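Local coordinates for protein 2-dehydropantoate 2-reductase (Porphyromonas gingivalis, PDB 2QYT) that probably catalyses the NADPH-dependent reduction of ketopantoate to pantoate, a step on the pathway to pantothenate, at residues A101-M106 and T111-L116; R125-L130 and V135-V140; F161-G166 and E179-A184; K200-I205 and E239-K244. One frame throughout, in Å; residues are numbered along the deposited sequence. Where two conformers were deposited one is given.

Interaction 1. Residues A101-M106 and T111-L116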
loop_
_atom_site.group_PDB
_atom_site.type_symbol
_atom_site.label_atom_id
_atom_site.label_comp_id
_atom_site.label_asym_id
_atom_site.label_seq_id
_atom_site.Cartn_x
_atom_site.Cartn_y
_atom_site.Cartn_z
ATOM N N ALA A 101 -7.358 -15.511 -6.239
ATOM C CA ALA A 101 -7.634 -16.942 -5.984
ATOM C C ALA A 101 -7.283 -17.397 -4.538
ATOM O O ALA A 101 -8.077 -18.103 -3.889
ATOM C CB ALA A 101 -6.944 -17.801 -7.004
ATOM N N GLU A 102 -6.142 -16.931 -4.023
ATOM C CA GLU A 102 -5.620 -17.322 -2.719
ATOM C C GLU A 102 -6.350 -16.708 -1.556
ATOM O O GLU A 102 -6.409 -17.299 -0.493
ATOM C CB GLU A 102 -4.146 -16.928 -2.584
ATOM C CG GLU A 102 -3.319 -17.285 -3.805
ATOM C CD GLU A 102 -2.598 -18.583 -3.677
ATOM O OE1 GLU A 102 -2.760 -19.234 -2.626
ATOM O OE2 GLU A 102 -1.867 -18.954 -4.628
ATOM N N ILE A 103 -6.884 -15.511 -1.715
ATOM C CA ILE A 103 -7.637 -14.903 -0.632
ATOM C C ILE A 103 -9.149 -15.245 -0.659
ATOM O O ILE A 103 -9.858 -14.948 0.297
ATOM C CB ILE A 103 -7.421 -13.333 -0.581
ATOM C CG1 ILE A 103 -8.131 -12.654 -1.751
ATOM C CG2 ILE A 103 -5.902 -12.978 -0.492
ATOM C CD1 ILE A 103 -8.099 -11.090 -1.693
ATOM N N ARG A 104 -9.658 -15.810 -1.761
ATOM C CA ARG A 104 -11.092 -16.132 -1.860
ATOM C C ARG A 104 -11.699 -16.883 -0.637
ATOM O O ARG A 104 -12.838 -16.558 -0.203
ATOM C CB ARG A 104 -11.435 -16.887 -3.163
ATOM C CG ARG A 104 -11.647 -15.976 -4.379
ATOM C CD ARG A 104 -12.295 -16.707 -5.557
ATOM N NE ARG A 104 -12.456 -15.814 -6.716
ATOM C CZ ARG A 104 -13.465 -14.956 -6.834
ATOM N NH1 ARG A 104 -13.568 -14.190 -7.900
ATOM N NH2 ARG A 104 -14.377 -14.863 -5.861
ATOM N N PRO A 105 -10.985 -17.883 -0.088
ATOM C CA PRO A 105 -11.548 -18.508 1.125
ATOM C C PRO A 105 -11.795 -17.547 2.287
ATOM O O PRO A 105 -12.508 -17.900 3.204
ATOM C CB PRO A 105 -10.507 -19.580 1.494
ATOM C CG PRO A 105 -9.857 -19.936 0.223
ATOM C CD PRO A 105 -9.751 -18.563 -0.508
HETATM N N MSE A 106 -11.243 -16.338 2.249
HETATM C CA MSE A 106 -11.528 -15.386 3.288
HETATM C C MSE A 106 -12.633 -14.395 2.950
HETATM O O MSE A 106 -12.979 -13.565 3.771
HETATM C CB MSE A 106 -10.246 -14.653 3.749
HETATM C CG MSE A 106 -9.202 -15.645 4.322
HETATM SE SE MSE A 106 -7.626 -14.764 4.959
HETATM C CE MSE A 106 -6.994 -14.020 3.233
ATOM N N THR A 111 -17.217 -8.850 3.358
ATOM C CA THR A 111 -15.771 -8.620 3.274
ATOM C C THR A 111 -15.418 -7.433 2.424
ATOM O O THR A 111 -15.970 -7.268 1.329
ATOM C CB THR A 111 -14.996 -9.842 2.768
ATOM O OG1 THR A 111 -15.381 -10.965 3.532
ATOM C CG2 THR A 111 -13.458 -9.630 2.913
ATOM N N LYS A 112 -14.501 -6.617 2.942
ATOM C CA LYS A 112 -13.895 -5.489 2.211
ATOM C C LYS A 112 -12.382 -5.708 2.162
ATOM O O LYS A 112 -11.777 -6.101 3.150
ATOM C CB LYS A 112 -14.200 -4.138 2.861
ATOM C CG LYS A 112 -15.705 -3.845 3.095
ATOM C CD LYS A 112 -16.430 -3.740 1.750
ATOM C CE LYS A 112 -17.884 -3.391 1.900
ATOM N NZ LYS A 112 -18.625 -4.428 2.576
ATOM N N ILE A 113 -11.806 -5.496 0.989
ATOM C CA ILE A 113 -10.425 -5.744 0.749
ATOM C C ILE A 113 -9.772 -4.405 0.509
ATOM O O ILE A 113 -10.296 -3.583 -0.273
ATOM C CB ILE A 113 -10.214 -6.666 -0.477
ATOM C CG1 ILE A 113 -10.997 -7.980 -0.305
ATOM C CG2 ILE A 113 -8.757 -6.966 -0.669
ATOM C CD1 ILE A 113 -11.091 -8.768 -1.561
ATOM N N LEU A 114 -8.647 -4.201 1.208
ATOM C CA LEU A 114 -7.790 -3.023 1.108
ATOM C C LEU A 114 -6.392 -3.392 0.588
ATOM O O LEU A 114 -5.567 -3.871 1.352
ATOM C CB LEU A 114 -7.594 -2.406 2.499
ATOM C CG LEU A 114 -8.251 -1.064 2.816
ATOM C CD1 LEU A 114 -7.848 -0.502 4.179
ATOM C CD2 LEU A 114 -7.849 -0.127 1.692
ATOM N N PRO A 115 -6.113 -3.120 -0.696
ATOM C CA PRO A 115 -4.744 -3.282 -1.138
ATOM C C PRO A 115 -3.922 -2.081 -0.658
ATOM O O PRO A 115 -4.301 -0.916 -0.894
ATOM C CB PRO A 115 -4.858 -3.285 -2.690
ATOM C CG PRO A 115 -6.332 -3.161 -3.012
ATOM C CD PRO A 115 -6.981 -2.613 -1.783
ATOM N N LEU A 116 -2.826 -2.341 0.036
ATOM C CA LEU A 116 -1.991 -1.250 0.517
ATOM C C LEU A 116 -0.688 -1.072 -0.295
ATOM O O LEU A 116 0.169 -0.250 0.048
ATOM C CB LEU A 116 -1.750 -1.383 2.033
ATOM C CG LEU A 116 -3.045 -1.487 2.884
ATOM C CD1 LEU A 116 -2.728 -1.886 4.313
ATOM C CD2 LEU A 116 -3.918 -0.175 2.804
#
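Ile103 and Ile113 meet tip to tip, each offering only its CD1 methyl, and the two carbons lie 3.8 Å apart. Ile103 CG1 is flanked by the N and C atoms of its own residue (chi1 72°), and from there the chain runs out extended toward the strand. A second, polar approach lies nearer the connection, where Thr111 OG1 comes within 3.5 Å of Met106 O without bonding to it. That hydroxyl is engaged elsewhere, with Val84 O and with the amide of Gly108 in the short strand 107-108. Behind this first shell, the chain leaves helix 96-103 through a 3-10 segment, in which Met106 N bonds to Ile103 O at 2.8 Å. Selenomethionine Met106 packs on Ile87 of the neighbouring strand 86-89, while Met126 of helix 122-126 touches both isoleucines. The contact thus joins helix 96-103 to strand 111-115, an outermost strand of the parallel sheet in the Rossmann-type domain. The isoleucine methyl pair supplies its apolar part, beside the unbonded approach of Thr111 OG1 to Met106 O. With no directed bond between the segments, shape and burial would set how helix and strand lie against each other.

Interaction 2. Residues R125-L130 and V135-V140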
loop_
_atom_site.group_PDB
_atom_site.type_symbol
_atom_site.label_atom_id
_atom_site.label_comp_id
_atom_site.label_asym_id
_atom_site.label_seq_id
_atom_site.Cartn_x
_atom_site.Cartn_y
_atom_site.Cartn_z
ATOM N N ARG A 125 -7.554 -3.242 -10.760
ATOM C CA ARG A 125 -7.100 -4.556 -11.156
ATOM C C ARG A 125 -7.850 -5.632 -10.351
ATOM O O ARG A 125 -8.516 -6.505 -10.929
ATOM C CB ARG A 125 -5.575 -4.650 -11.008
ATOM C CG ARG A 125 -4.806 -3.749 -12.041
ATOM C CD ARG A 125 -3.265 -3.815 -11.879
ATOM N NE ARG A 125 -2.730 -5.189 -11.952
ATOM C CZ ARG A 125 -2.877 -6.015 -12.999
ATOM N NH1 ARG A 125 -3.582 -5.636 -14.066
ATOM N NH2 ARG A 125 -2.345 -7.241 -12.973
HETATM N N MSE A 126 -7.802 -5.502 -9.033
HETATM C CA MSE A 126 -8.459 -6.425 -8.127
HETATM C C MSE A 126 -9.987 -6.439 -8.258
HETATM O O MSE A 126 -10.625 -7.438 -7.938
HETATM C CB MSE A 126 -8.049 -6.119 -6.694
HETATM C CG MSE A 126 -6.615 -6.414 -6.441
HETATM SE SE MSE A 126 -6.211 -6.646 -4.564
HETATM C CE MSE A 126 -7.471 -8.023 -4.232
ATOM N N ARG A 127 -10.562 -5.332 -8.716
ATOM C CA ARG A 127 -11.992 -5.288 -9.012
ATOM C C ARG A 127 -12.414 -6.011 -10.294
ATOM O O ARG A 127 -13.601 -5.974 -10.661
ATOM C CB ARG A 127 -12.493 -3.850 -9.094
ATOM C CG ARG A 127 -12.657 -3.226 -7.768
ATOM C CD ARG A 127 -13.106 -1.760 -7.890
ATOM N NE ARG A 127 -12.865 -1.064 -6.637
ATOM C CZ ARG A 127 -13.080 0.228 -6.428
ATOM N NH1 ARG A 127 -13.564 0.997 -7.394
ATOM N NH2 ARG A 127 -12.821 0.748 -5.242
ATOM N N THR A 128 -11.460 -6.625 -10.996
ATOM C CA THR A 128 -11.779 -7.314 -12.242
ATOM C C THR A 128 -12.733 -8.466 -11.908
ATOM O O THR A 128 -13.776 -8.597 -12.523
ATOM C CB THR A 128 -10.501 -7.797 -12.969
ATOM O OG1 THR A 128 -9.802 -6.655 -13.438
ATOM C CG2 THR A 128 -10.815 -8.630 -14.147
ATOM N N TYR A 129 -12.391 -9.253 -10.903
ATOM C CA TYR A 129 -13.197 -10.445 -10.636
ATOM C C TYR A 129 -14.055 -10.374 -9.390
ATOM O O TYR A 129 -14.813 -11.318 -9.120
ATOM C CB TYR A 129 -12.330 -11.699 -10.566
ATOM C CG TYR A 129 -11.400 -11.922 -11.734
ATOM C CD1 TYR A 129 -11.869 -12.413 -12.955
ATOM C CD2 TYR A 129 -10.038 -11.671 -11.599
ATOM C CE1 TYR A 129 -11.008 -12.648 -14.001
ATOM C CE2 TYR A 129 -9.176 -11.894 -12.638
ATOM C CZ TYR A 129 -9.645 -12.381 -13.823
ATOM O OH TYR A 129 -8.724 -12.571 -14.848
ATOM N N LEU A 130 -13.943 -9.256 -8.652
ATOM C CA LEU A 130 -14.685 -9.043 -7.402
ATOM C C LEU A 130 -15.647 -7.869 -7.558
ATOM O O LEU A 130 -15.344 -6.968 -8.310
ATOM C CB LEU A 130 -13.710 -8.767 -6.247
ATOM C CG LEU A 130 -12.774 -9.958 -6.009
ATOM C CD1 LEU A 130 -11.548 -9.610 -5.182
ATOM C CD2 LEU A 130 -13.612 -11.210 -5.446
ATOM N N VAL A 135 -13.892 -4.115 -3.016
ATOM C CA VAL A 135 -12.495 -3.684 -3.040
ATOM C C VAL A 135 -12.445 -2.176 -2.792
ATOM O O VAL A 135 -13.020 -1.423 -3.540
ATOM C CB VAL A 135 -11.786 -4.100 -4.380
ATOM C CG1 VAL A 135 -10.349 -3.539 -4.458
ATOM C CG2 VAL A 135 -11.831 -5.637 -4.578
ATOM N N TRP A 136 -11.799 -1.759 -1.705
ATOM C CA TRP A 136 -11.543 -0.351 -1.458
ATOM C C TRP A 136 -10.127 0.013 -1.930
ATOM O O TRP A 136 -9.403 -0.840 -2.370
ATOM C CB TRP A 136 -11.705 -0.048 0.027
ATOM C CG TRP A 136 -13.138 -0.164 0.568
ATOM C CD1 TRP A 136 -14.324 -0.205 -0.155
ATOM C CD2 TRP A 136 -13.511 -0.170 1.942
ATOM N NE1 TRP A 136 -15.387 -0.240 0.704
ATOM C CE2 TRP A 136 -14.917 -0.244 1.994
ATOM C CE3 TRP A 136 -12.779 -0.148 3.146
ATOM C CZ2 TRP A 136 -15.623 -0.301 3.212
ATOM C CZ3 TRP A 136 -13.480 -0.205 4.353
ATOM C CH2 TRP A 136 -14.886 -0.286 4.370
ATOM N N LYS A 137 -9.767 1.289 -1.878
ATOM C CA LYS A 137 -8.454 1.767 -2.287
ATOM C C LYS A 137 -7.722 2.196 -1.037
ATOM O O LYS A 137 -8.337 2.692 -0.096
ATOM C CB LYS A 137 -8.601 2.980 -3.198
ATOM C CG LYS A 137 -9.426 2.668 -4.405
ATOM C CD LYS A 137 -9.324 3.710 -5.473
ATOM C CE LYS A 137 -10.315 3.330 -6.559
ATOM N NZ LYS A 137 -10.445 4.379 -7.600
ATOM N N GLY A 138 -6.415 2.002 -1.024
ATOM C CA GLY A 138 -5.620 2.430 0.115
ATOM C C GLY A 138 -4.190 2.713 -0.276
ATOM O O GLY A 138 -3.736 2.275 -1.333
ATOM N N CYS A 139 -3.499 3.512 0.544
ATOM C CA CYS A 139 -2.071 3.650 0.434
ATOM C C CYS A 139 -1.464 4.066 1.770
ATOM O O CYS A 139 -2.109 4.733 2.587
ATOM C CB CYS A 139 -1.690 4.641 -0.669
ATOM S SG CYS A 139 -2.035 6.361 -0.253
ATOM N N VAL A 140 -0.216 3.659 1.999
ATOM C CA VAL A 140 0.468 3.891 3.285
ATOM C C VAL A 140 1.747 4.674 3.048
ATOM O O VAL A 140 2.313 4.615 1.965
ATOM C CB VAL A 140 0.708 2.561 4.060
ATOM C CG1 VAL A 140 -0.615 1.872 4.370
ATOM C CG2 VAL A 140 1.628 1.595 3.300
#
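Arg127 and Val135 carry most of this contact, and they meet through both polar and apolar atoms. The polar part is a single backbone oxygen gripped twice by one guanidinium: Arg127 NH2 donates to Val135 O at 2.8 Å, and Arg127 NE adds a weak bond to Val135 O at 3.1 Å. Neither is straight, with N-H...O angles of 137° and 129°, as expected when two donors share one acceptor. The NH2 donor stands 27° out of the carbonyl plane. Arg127 is extended from CG to NE, which carries the guanidinium past the valine to its carbonyl.

The apolar part centres on Val135. Its CB lies 3.6 Å from Arg127 CG and also sits at the edge of the guanidinium, in its plane. The two methyls divide the remaining contacts, with Val135 CG1 4.1 Å from Met126 CB and Val135 CG2 4.0 Å from Leu130 CB.

The Lys137 side chain runs across Arg127 and packs on it, its CE 3.8 Å from Arg127 NH2. The like charges are near but not in contact, Arg127 NH1 and Lys137 NZ being 4.6 Å apart, and Lys137 NZ is paired with Asp195 and Glu124, which probably eases any repulsion.

The whole is a helix-loop-strand connection: the chain leaves helix 122-126, turns, and passes through Val135 into strand 137-148, linking the Rossmann-type parallel sheet to the mixed sheet beside it.

Interaction 3. Residues F161-G166 and E179-A184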
loop_
_atom_site.group_PDB
_atom_site.type_symbol
_atom_site.label_atom_id
_atom_site.label_comp_id
_atom_site.label_asym_id
_atom_site.label_seq_id
_atom_site.Cartn_x
_atom_site.Cartn_y
_atom_site.Cartn_z
ATOM N N PHE A 161 -1.827 6.008 6.964
ATOM C CA PHE A 161 -2.620 4.948 6.392
ATOM C C PHE A 161 -3.843 5.717 5.903
ATOM O O PHE A 161 -4.596 6.310 6.704
ATOM C CB PHE A 161 -2.974 3.942 7.503
ATOM C CG PHE A 161 -3.742 2.699 7.061
ATOM C CD1 PHE A 161 -3.164 1.417 7.193
ATOM C CD2 PHE A 161 -5.061 2.781 6.623
ATOM C CE1 PHE A 161 -3.884 0.261 6.848
ATOM C CE2 PHE A 161 -5.776 1.624 6.255
ATOM C CZ PHE A 161 -5.189 0.367 6.377
ATOM N N TYR A 162 -4.015 5.741 4.579
ATOM C CA TYR A 162 -5.216 6.307 3.946
ATOM C C TYR A 162 -6.038 5.238 3.277
ATOM O O TYR A 162 -5.494 4.323 2.691
ATOM C CB TYR A 162 -4.827 7.325 2.879
ATOM C CG TYR A 162 -4.085 8.494 3.412
ATOM C CD1 TYR A 162 -4.768 9.592 3.928
ATOM C CD2 TYR A 162 -2.690 8.521 3.384
ATOM C CE1 TYR A 162 -4.062 10.711 4.419
ATOM C CE2 TYR A 162 -1.985 9.639 3.862
ATOM C CZ TYR A 162 -2.682 10.715 4.377
ATOM O OH TYR A 162 -2.008 11.792 4.854
ATOM N N PHE A 163 -7.352 5.345 3.332
ATOM C CA PHE A 163 -8.172 4.331 2.647
ATOM C C PHE A 163 -9.529 4.899 2.349
ATOM O O PHE A 163 -9.870 5.963 2.868
ATOM C CB PHE A 163 -8.289 3.061 3.506
ATOM C CG PHE A 163 -9.358 3.152 4.550
ATOM C CD1 PHE A 163 -10.639 2.611 4.300
ATOM C CD2 PHE A 163 -9.106 3.811 5.756
ATOM C CE1 PHE A 163 -11.661 2.700 5.265
ATOM C CE2 PHE A 163 -10.107 3.926 6.720
ATOM C CZ PHE A 163 -11.403 3.346 6.468
ATOM N N GLY A 164 -10.296 4.208 1.516
ATOM C CA GLY A 164 -11.654 4.628 1.214
ATOM C C GLY A 164 -12.273 3.902 0.066
ATOM O O GLY A 164 -11.569 3.286 -0.728
ATOM N N SER A 165 -13.621 3.936 0.024
ATOM C CA SER A 165 -14.455 3.331 -1.033
ATOM C C SER A 165 -14.462 4.139 -2.355
ATOM O O SER A 165 -14.739 3.589 -3.422
ATOM C CB SER A 165 -15.914 3.229 -0.554
ATOM O OG SER A 165 -16.498 4.520 -0.284
ATOM N N GLY A 166 -14.202 5.435 -2.274
ATOM C CA GLY A 166 -14.313 6.297 -3.425
ATOM C C GLY A 166 -15.671 6.982 -3.506
ATOM O O GLY A 166 -15.781 8.070 -4.085
ATOM N N GLU A 179 -12.583 4.085 12.699
ATOM C CA GLU A 179 -12.595 4.029 14.170
ATOM C C GLU A 179 -11.761 2.912 14.739
ATOM O O GLU A 179 -11.068 3.059 15.745
ATOM C CB GLU A 179 -14.038 3.820 14.654
ATOM C CG GLU A 179 -14.955 5.002 14.435
ATOM C CD GLU A 179 -16.209 4.919 15.306
ATOM O OE1 GLU A 179 -16.564 5.925 15.944
ATOM O OE2 GLU A 179 -16.838 3.835 15.377
ATOM N N LEU A 180 -11.851 1.768 14.092
ATOM C CA LEU A 180 -11.129 0.612 14.521
ATOM C C LEU A 180 -9.589 0.734 14.298
ATOM O O LEU A 180 -8.777 0.354 15.147
ATOM C CB LEU A 180 -11.705 -0.576 13.777
ATOM C CG LEU A 180 -11.235 -1.959 14.139
ATOM C CD1 LEU A 180 -12.319 -2.917 13.697
ATOM C CD2 LEU A 180 -9.955 -2.146 13.338
ATOM N N LEU A 181 -9.198 1.258 13.141
ATOM C CA LEU A 181 -7.787 1.550 12.879
ATOM C C LEU A 181 -7.214 2.598 13.857
ATOM O O LEU A 181 -6.097 2.465 14.350
ATOM C CB LEU A 181 -7.626 2.042 11.434
ATOM C CG LEU A 181 -7.839 1.038 10.299
ATOM C CD1 LEU A 181 -7.925 1.754 8.957
ATOM C CD2 LEU A 181 -6.799 -0.114 10.297
ATOM N N THR A 182 -7.975 3.632 14.151
ATOM C CA THR A 182 -7.416 4.682 15.002
ATOM C C THR A 182 -7.417 4.255 16.509
ATOM O O THR A 182 -6.535 4.662 17.275
ATOM C CB THR A 182 -8.082 6.069 14.748
ATOM O OG1 THR A 182 -9.120 6.280 15.678
ATOM C CG2 THR A 182 -8.699 6.173 13.378
ATOM N N ALA A 183 -8.404 3.454 16.914
ATOM C CA ALA A 183 -8.366 2.767 18.227
ATOM C C ALA A 183 -7.137 1.847 18.420
ATOM O O ALA A 183 -6.698 1.595 19.526
ATOM C CB ALA A 183 -9.676 2.014 18.476
ATOM N N ALA A 184 -6.555 1.393 17.328
ATOM C CA ALA A 184 -5.384 0.549 17.359
ATOM C C ALA A 184 -4.160 1.409 17.273
ATOM O O ALA A 184 -3.030 0.902 17.222
ATOM C CB ALA A 184 -5.417 -0.484 16.174
#
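A beta-alpha-beta unit, made of strand 158-164, helix 172-183 and strand 188-189, supplies the setting, and the contact packs its helix against its first strand. One leucine methyl does the work. Leu181 CD1 reaches Phe161 CE2 at 3.5 Å and Phe163 CE2 at 3.8 Å, so that it touches two aromatic side chains from alternate positions of the same strand. Its place opposite CA in the extended leucine chain (chi2 168°) pushes this methyl out toward the strand, and both rings bring their CD2-CE2 side to it. The second methyl, Leu181 CD2, stands 4.3 Å above one face of the Phe161 ring, displaced toward the rim.

Further out, Tyr23 meets the Phe161 ring edge-to-face, Leu177 and Ala178 of the same helix touch Phe163, and Ile186 packs on both Phe161 and Leu181.

With all three residues buried and only carbon meeting carbon, the chemistry implies cohesion by dispersion and by exclusion of water, the helix resting on the sheet through a branched side chain fitted against two rings.

Interaction 4. Residues K200-I205 and E239-K244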
loop_
_atom_site.group_PDB
_atom_site.type_symbol
_atom_site.label_atom_id
_atom_site.label_comp_id
_atom_site.label_asym_id
_atom_site.label_seq_id
_atom_site.Cartn_x
_atom_site.Cartn_y
_atom_site.Cartn_z
ATOM N N LYS A 200 -1.316 10.719 -5.999
ATOM C CA LYS A 200 -0.258 11.521 -5.393
ATOM C C LYS A 200 0.926 10.658 -4.934
ATOM O O LYS A 200 2.075 10.953 -5.274
ATOM C CB LYS A 200 -0.800 12.414 -4.261
ATOM C CG LYS A 200 0.111 13.566 -3.855
ATOM C CD LYS A 200 -0.287 14.132 -2.486
ATOM C CE LYS A 200 0.316 13.327 -1.314
ATOM N NZ LYS A 200 -0.683 12.984 -0.255
ATOM N N LYS A 201 0.633 9.570 -4.211
ATOM C CA LYS A 201 1.652 8.604 -3.802
ATOM C C LYS A 201 2.391 8.007 -5.009
ATOM O O LYS A 201 3.624 7.965 -5.022
ATOM C CB LYS A 201 1.015 7.483 -2.963
ATOM C CG LYS A 201 1.935 6.315 -2.617
ATOM C CD LYS A 201 2.466 6.414 -1.214
ATOM C CE LYS A 201 3.795 5.688 -1.044
ATOM N NZ LYS A 201 3.529 4.273 -0.759
ATOM N N PHE A 202 1.639 7.546 -6.008
ATOM C CA PHE A 202 2.221 6.867 -7.167
ATOM C C PHE A 202 3.127 7.772 -8.031
ATOM O O PHE A 202 4.173 7.349 -8.504
ATOM C CB PHE A 202 1.143 6.205 -8.049
ATOM C CG PHE A 202 1.709 5.582 -9.294
ATOM C CD1 PHE A 202 2.269 4.289 -9.250
ATOM C CD2 PHE A 202 1.745 6.296 -10.490
ATOM C CE1 PHE A 202 2.820 3.699 -10.377
ATOM C CE2 PHE A 202 2.316 5.739 -11.626
ATOM C CZ PHE A 202 2.849 4.436 -11.577
HETATM N N MSE A 203 2.694 9.006 -8.256
HETATM C CA MSE A 203 3.467 9.974 -9.034
HETATM C C MSE A 203 4.842 10.239 -8.403
HETATM O O MSE A 203 5.856 10.170 -9.099
HETATM C CB MSE A 203 2.684 11.267 -9.206
HETATM C CG MSE A 203 1.524 11.186 -10.183
HETATM SE SE MSE A 203 0.421 12.825 -10.138
HETATM C CE MSE A 203 0.703 13.333 -8.286
HETATM N N MSE A 204 4.863 10.481 -7.090
HETATM C CA MSE A 204 6.086 10.689 -6.318
HETATM C C MSE A 204 7.075 9.527 -6.434
HETATM O O MSE A 204 8.263 9.708 -6.681
HETATM C CB MSE A 204 5.726 10.854 -4.846
HETATM C CG MSE A 204 5.016 12.142 -4.514
HETATM SE SE MSE A 204 6.184 13.677 -4.712
HETATM C CE MSE A 204 7.593 13.140 -3.451
ATOM N N ILE A 205 6.572 8.318 -6.222
ATOM C CA ILE A 205 7.429 7.139 -6.239
ATOM C C ILE A 205 7.761 6.712 -7.669
ATOM O O ILE A 205 8.837 6.196 -7.927
ATOM C CB ILE A 205 6.847 5.987 -5.410
ATOM C CG1 ILE A 205 7.729 4.744 -5.538
ATOM C CG2 ILE A 205 5.452 5.673 -5.856
ATOM C CD1 ILE A 205 7.281 3.552 -4.733
ATOM N N GLU A 239 0.626 15.237 -16.526
ATOM C CA GLU A 239 -0.110 15.267 -17.794
ATOM C C GLU A 239 -0.862 13.955 -18.038
ATOM O O GLU A 239 -2.018 13.983 -18.466
ATOM C CB GLU A 239 0.837 15.555 -18.969
ATOM C CG GLU A 239 0.149 15.928 -20.286
ATOM C CD GLU A 239 1.132 16.193 -21.426
ATOM O OE1 GLU A 239 2.368 16.043 -21.233
ATOM O OE2 GLU A 239 0.656 16.552 -22.529
ATOM N N LEU A 240 -0.197 12.824 -17.774
ATOM C CA LEU A 240 -0.808 11.493 -17.920
ATOM C C LEU A 240 -2.097 11.407 -17.111
ATOM O O LEU A 240 -3.162 11.076 -17.644
ATOM C CB LEU A 240 0.147 10.367 -17.480
ATOM C CG LEU A 240 -0.396 8.916 -17.492
ATOM C CD1 LEU A 240 0.714 7.927 -17.691
ATOM C CD2 LEU A 240 -1.181 8.520 -16.254
ATOM N N PHE A 241 -1.978 11.711 -15.823
ATOM C CA PHE A 241 -3.093 11.618 -14.906
ATOM C C PHE A 241 -4.169 12.645 -15.224
ATOM O O PHE A 241 -5.366 12.324 -15.201
ATOM C CB PHE A 241 -2.609 11.668 -13.453
ATOM C CG PHE A 241 -2.061 10.350 -12.972
ATOM C CD1 PHE A 241 -0.750 9.978 -13.247
ATOM C CD2 PHE A 241 -2.870 9.458 -12.288
ATOM C CE1 PHE A 241 -0.249 8.743 -12.838
ATOM C CE2 PHE A 241 -2.375 8.221 -11.870
ATOM C CZ PHE A 241 -1.058 7.870 -12.148
ATOM N N ARG A 242 -3.735 13.856 -15.573
ATOM C CA ARG A 242 -4.639 14.921 -16.018
ATOM C C ARG A 242 -5.475 14.492 -17.224
ATOM O O ARG A 242 -6.566 15.017 -17.444
ATOM C CB ARG A 242 -3.863 16.207 -16.317
ATOM C CG ARG A 242 -4.634 17.468 -15.971
ATOM C CD ARG A 242 -3.812 18.721 -16.171
ATOM N NE ARG A 242 -2.732 18.859 -15.191
ATOM C CZ ARG A 242 -1.444 18.991 -15.503
ATOM N NH1 ARG A 242 -1.056 19.003 -16.777
ATOM N NH2 ARG A 242 -0.540 19.119 -14.537
ATOM N N ALA A 243 -4.966 13.521 -17.980
ATOM C CA ALA A 243 -5.681 12.965 -19.123
ATOM C C ALA A 243 -6.707 11.887 -18.757
ATOM O O ALA A 243 -7.849 11.945 -19.219
ATOM C CB ALA A 243 -4.699 12.440 -20.161
ATOM N N LYS A 244 -6.313 10.913 -17.932
ATOM C CA LYS A 244 -7.178 9.745 -17.676
ATOM C C LYS A 244 -8.212 9.900 -16.571
ATOM O O LYS A 244 -9.348 9.450 -16.738
ATOM C CB LYS A 244 -6.374 8.443 -17.504
ATOM C CG LYS A 244 -5.446 8.365 -16.295
ATOM C CD LYS A 244 -4.930 6.945 -16.091
ATOM C CE LYS A 244 -6.074 5.955 -15.843
ATOM N NZ LYS A 244 -5.579 4.565 -15.645
#
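Phe241 projects from helix 227-244 toward helix 194-215 and meets two consecutive side chains there, Phe202 and Met203. The side chains of Phe241 and Phe202 run roughly perpendicular to each other. The outer end of the Phe241 ring does the touching, its CZ 3.6 Å from Phe202 CD2 and its CE1 3.9 Å from the same atom.

Met203, a selenomethionine, is placed differently: it runs antiparallel beside Phe241. Met203 CG lies 4.0 Å from Phe241 CD1; beyond it the extended chi2 (172°) carries the selenium onward past the ring, and the bend at chi3 turns the terminal methyl away from it. The SE atom of Met203 is 4.9 Å from the centroid of the Phe241 ring and 30° off its normal, an oblique Met-aromatic contact. Within helix 227-244 itself, Leu240 CD2 lies over one face of the Phe241 ring, toward its rim.

Neighbouring helices complete the surroundings: Val290 of helix 288-296 touches Phe202 and Leu240, and Leu256 of helix 252-262 touches Met203. The contact therefore joins helices 194-215 and 227-244 within the helical C-terminal domain of this ketopantoate reductase, a domain whose family is grouped with the C-terminal domains of 6-phosphogluconate dehydrogenase type.

From the N terminus onward the four contacts close in series, none nested in or crossing another. Interaction 1 closes a short turn between helix 96-103 and the edge strand of the parallel sheet, and interaction 2 closes the next, from helix 122-126 into strand 137-148. They adjoin directly, Ile113 O lying 2.8 Å from Trp136 N in a probable hydrogen bond. Interaction 3 spans a longer loop and reaches the mixed sheet, where strands 137-148 and 158-164 are neighbours; Leu114 and Leu116 also pack on its phenylalanines. Interaction 4 closes the longest loop, within the C-terminal helices, and meets interaction 2 through Lys201 NZ and Val140 O, joining the two domains.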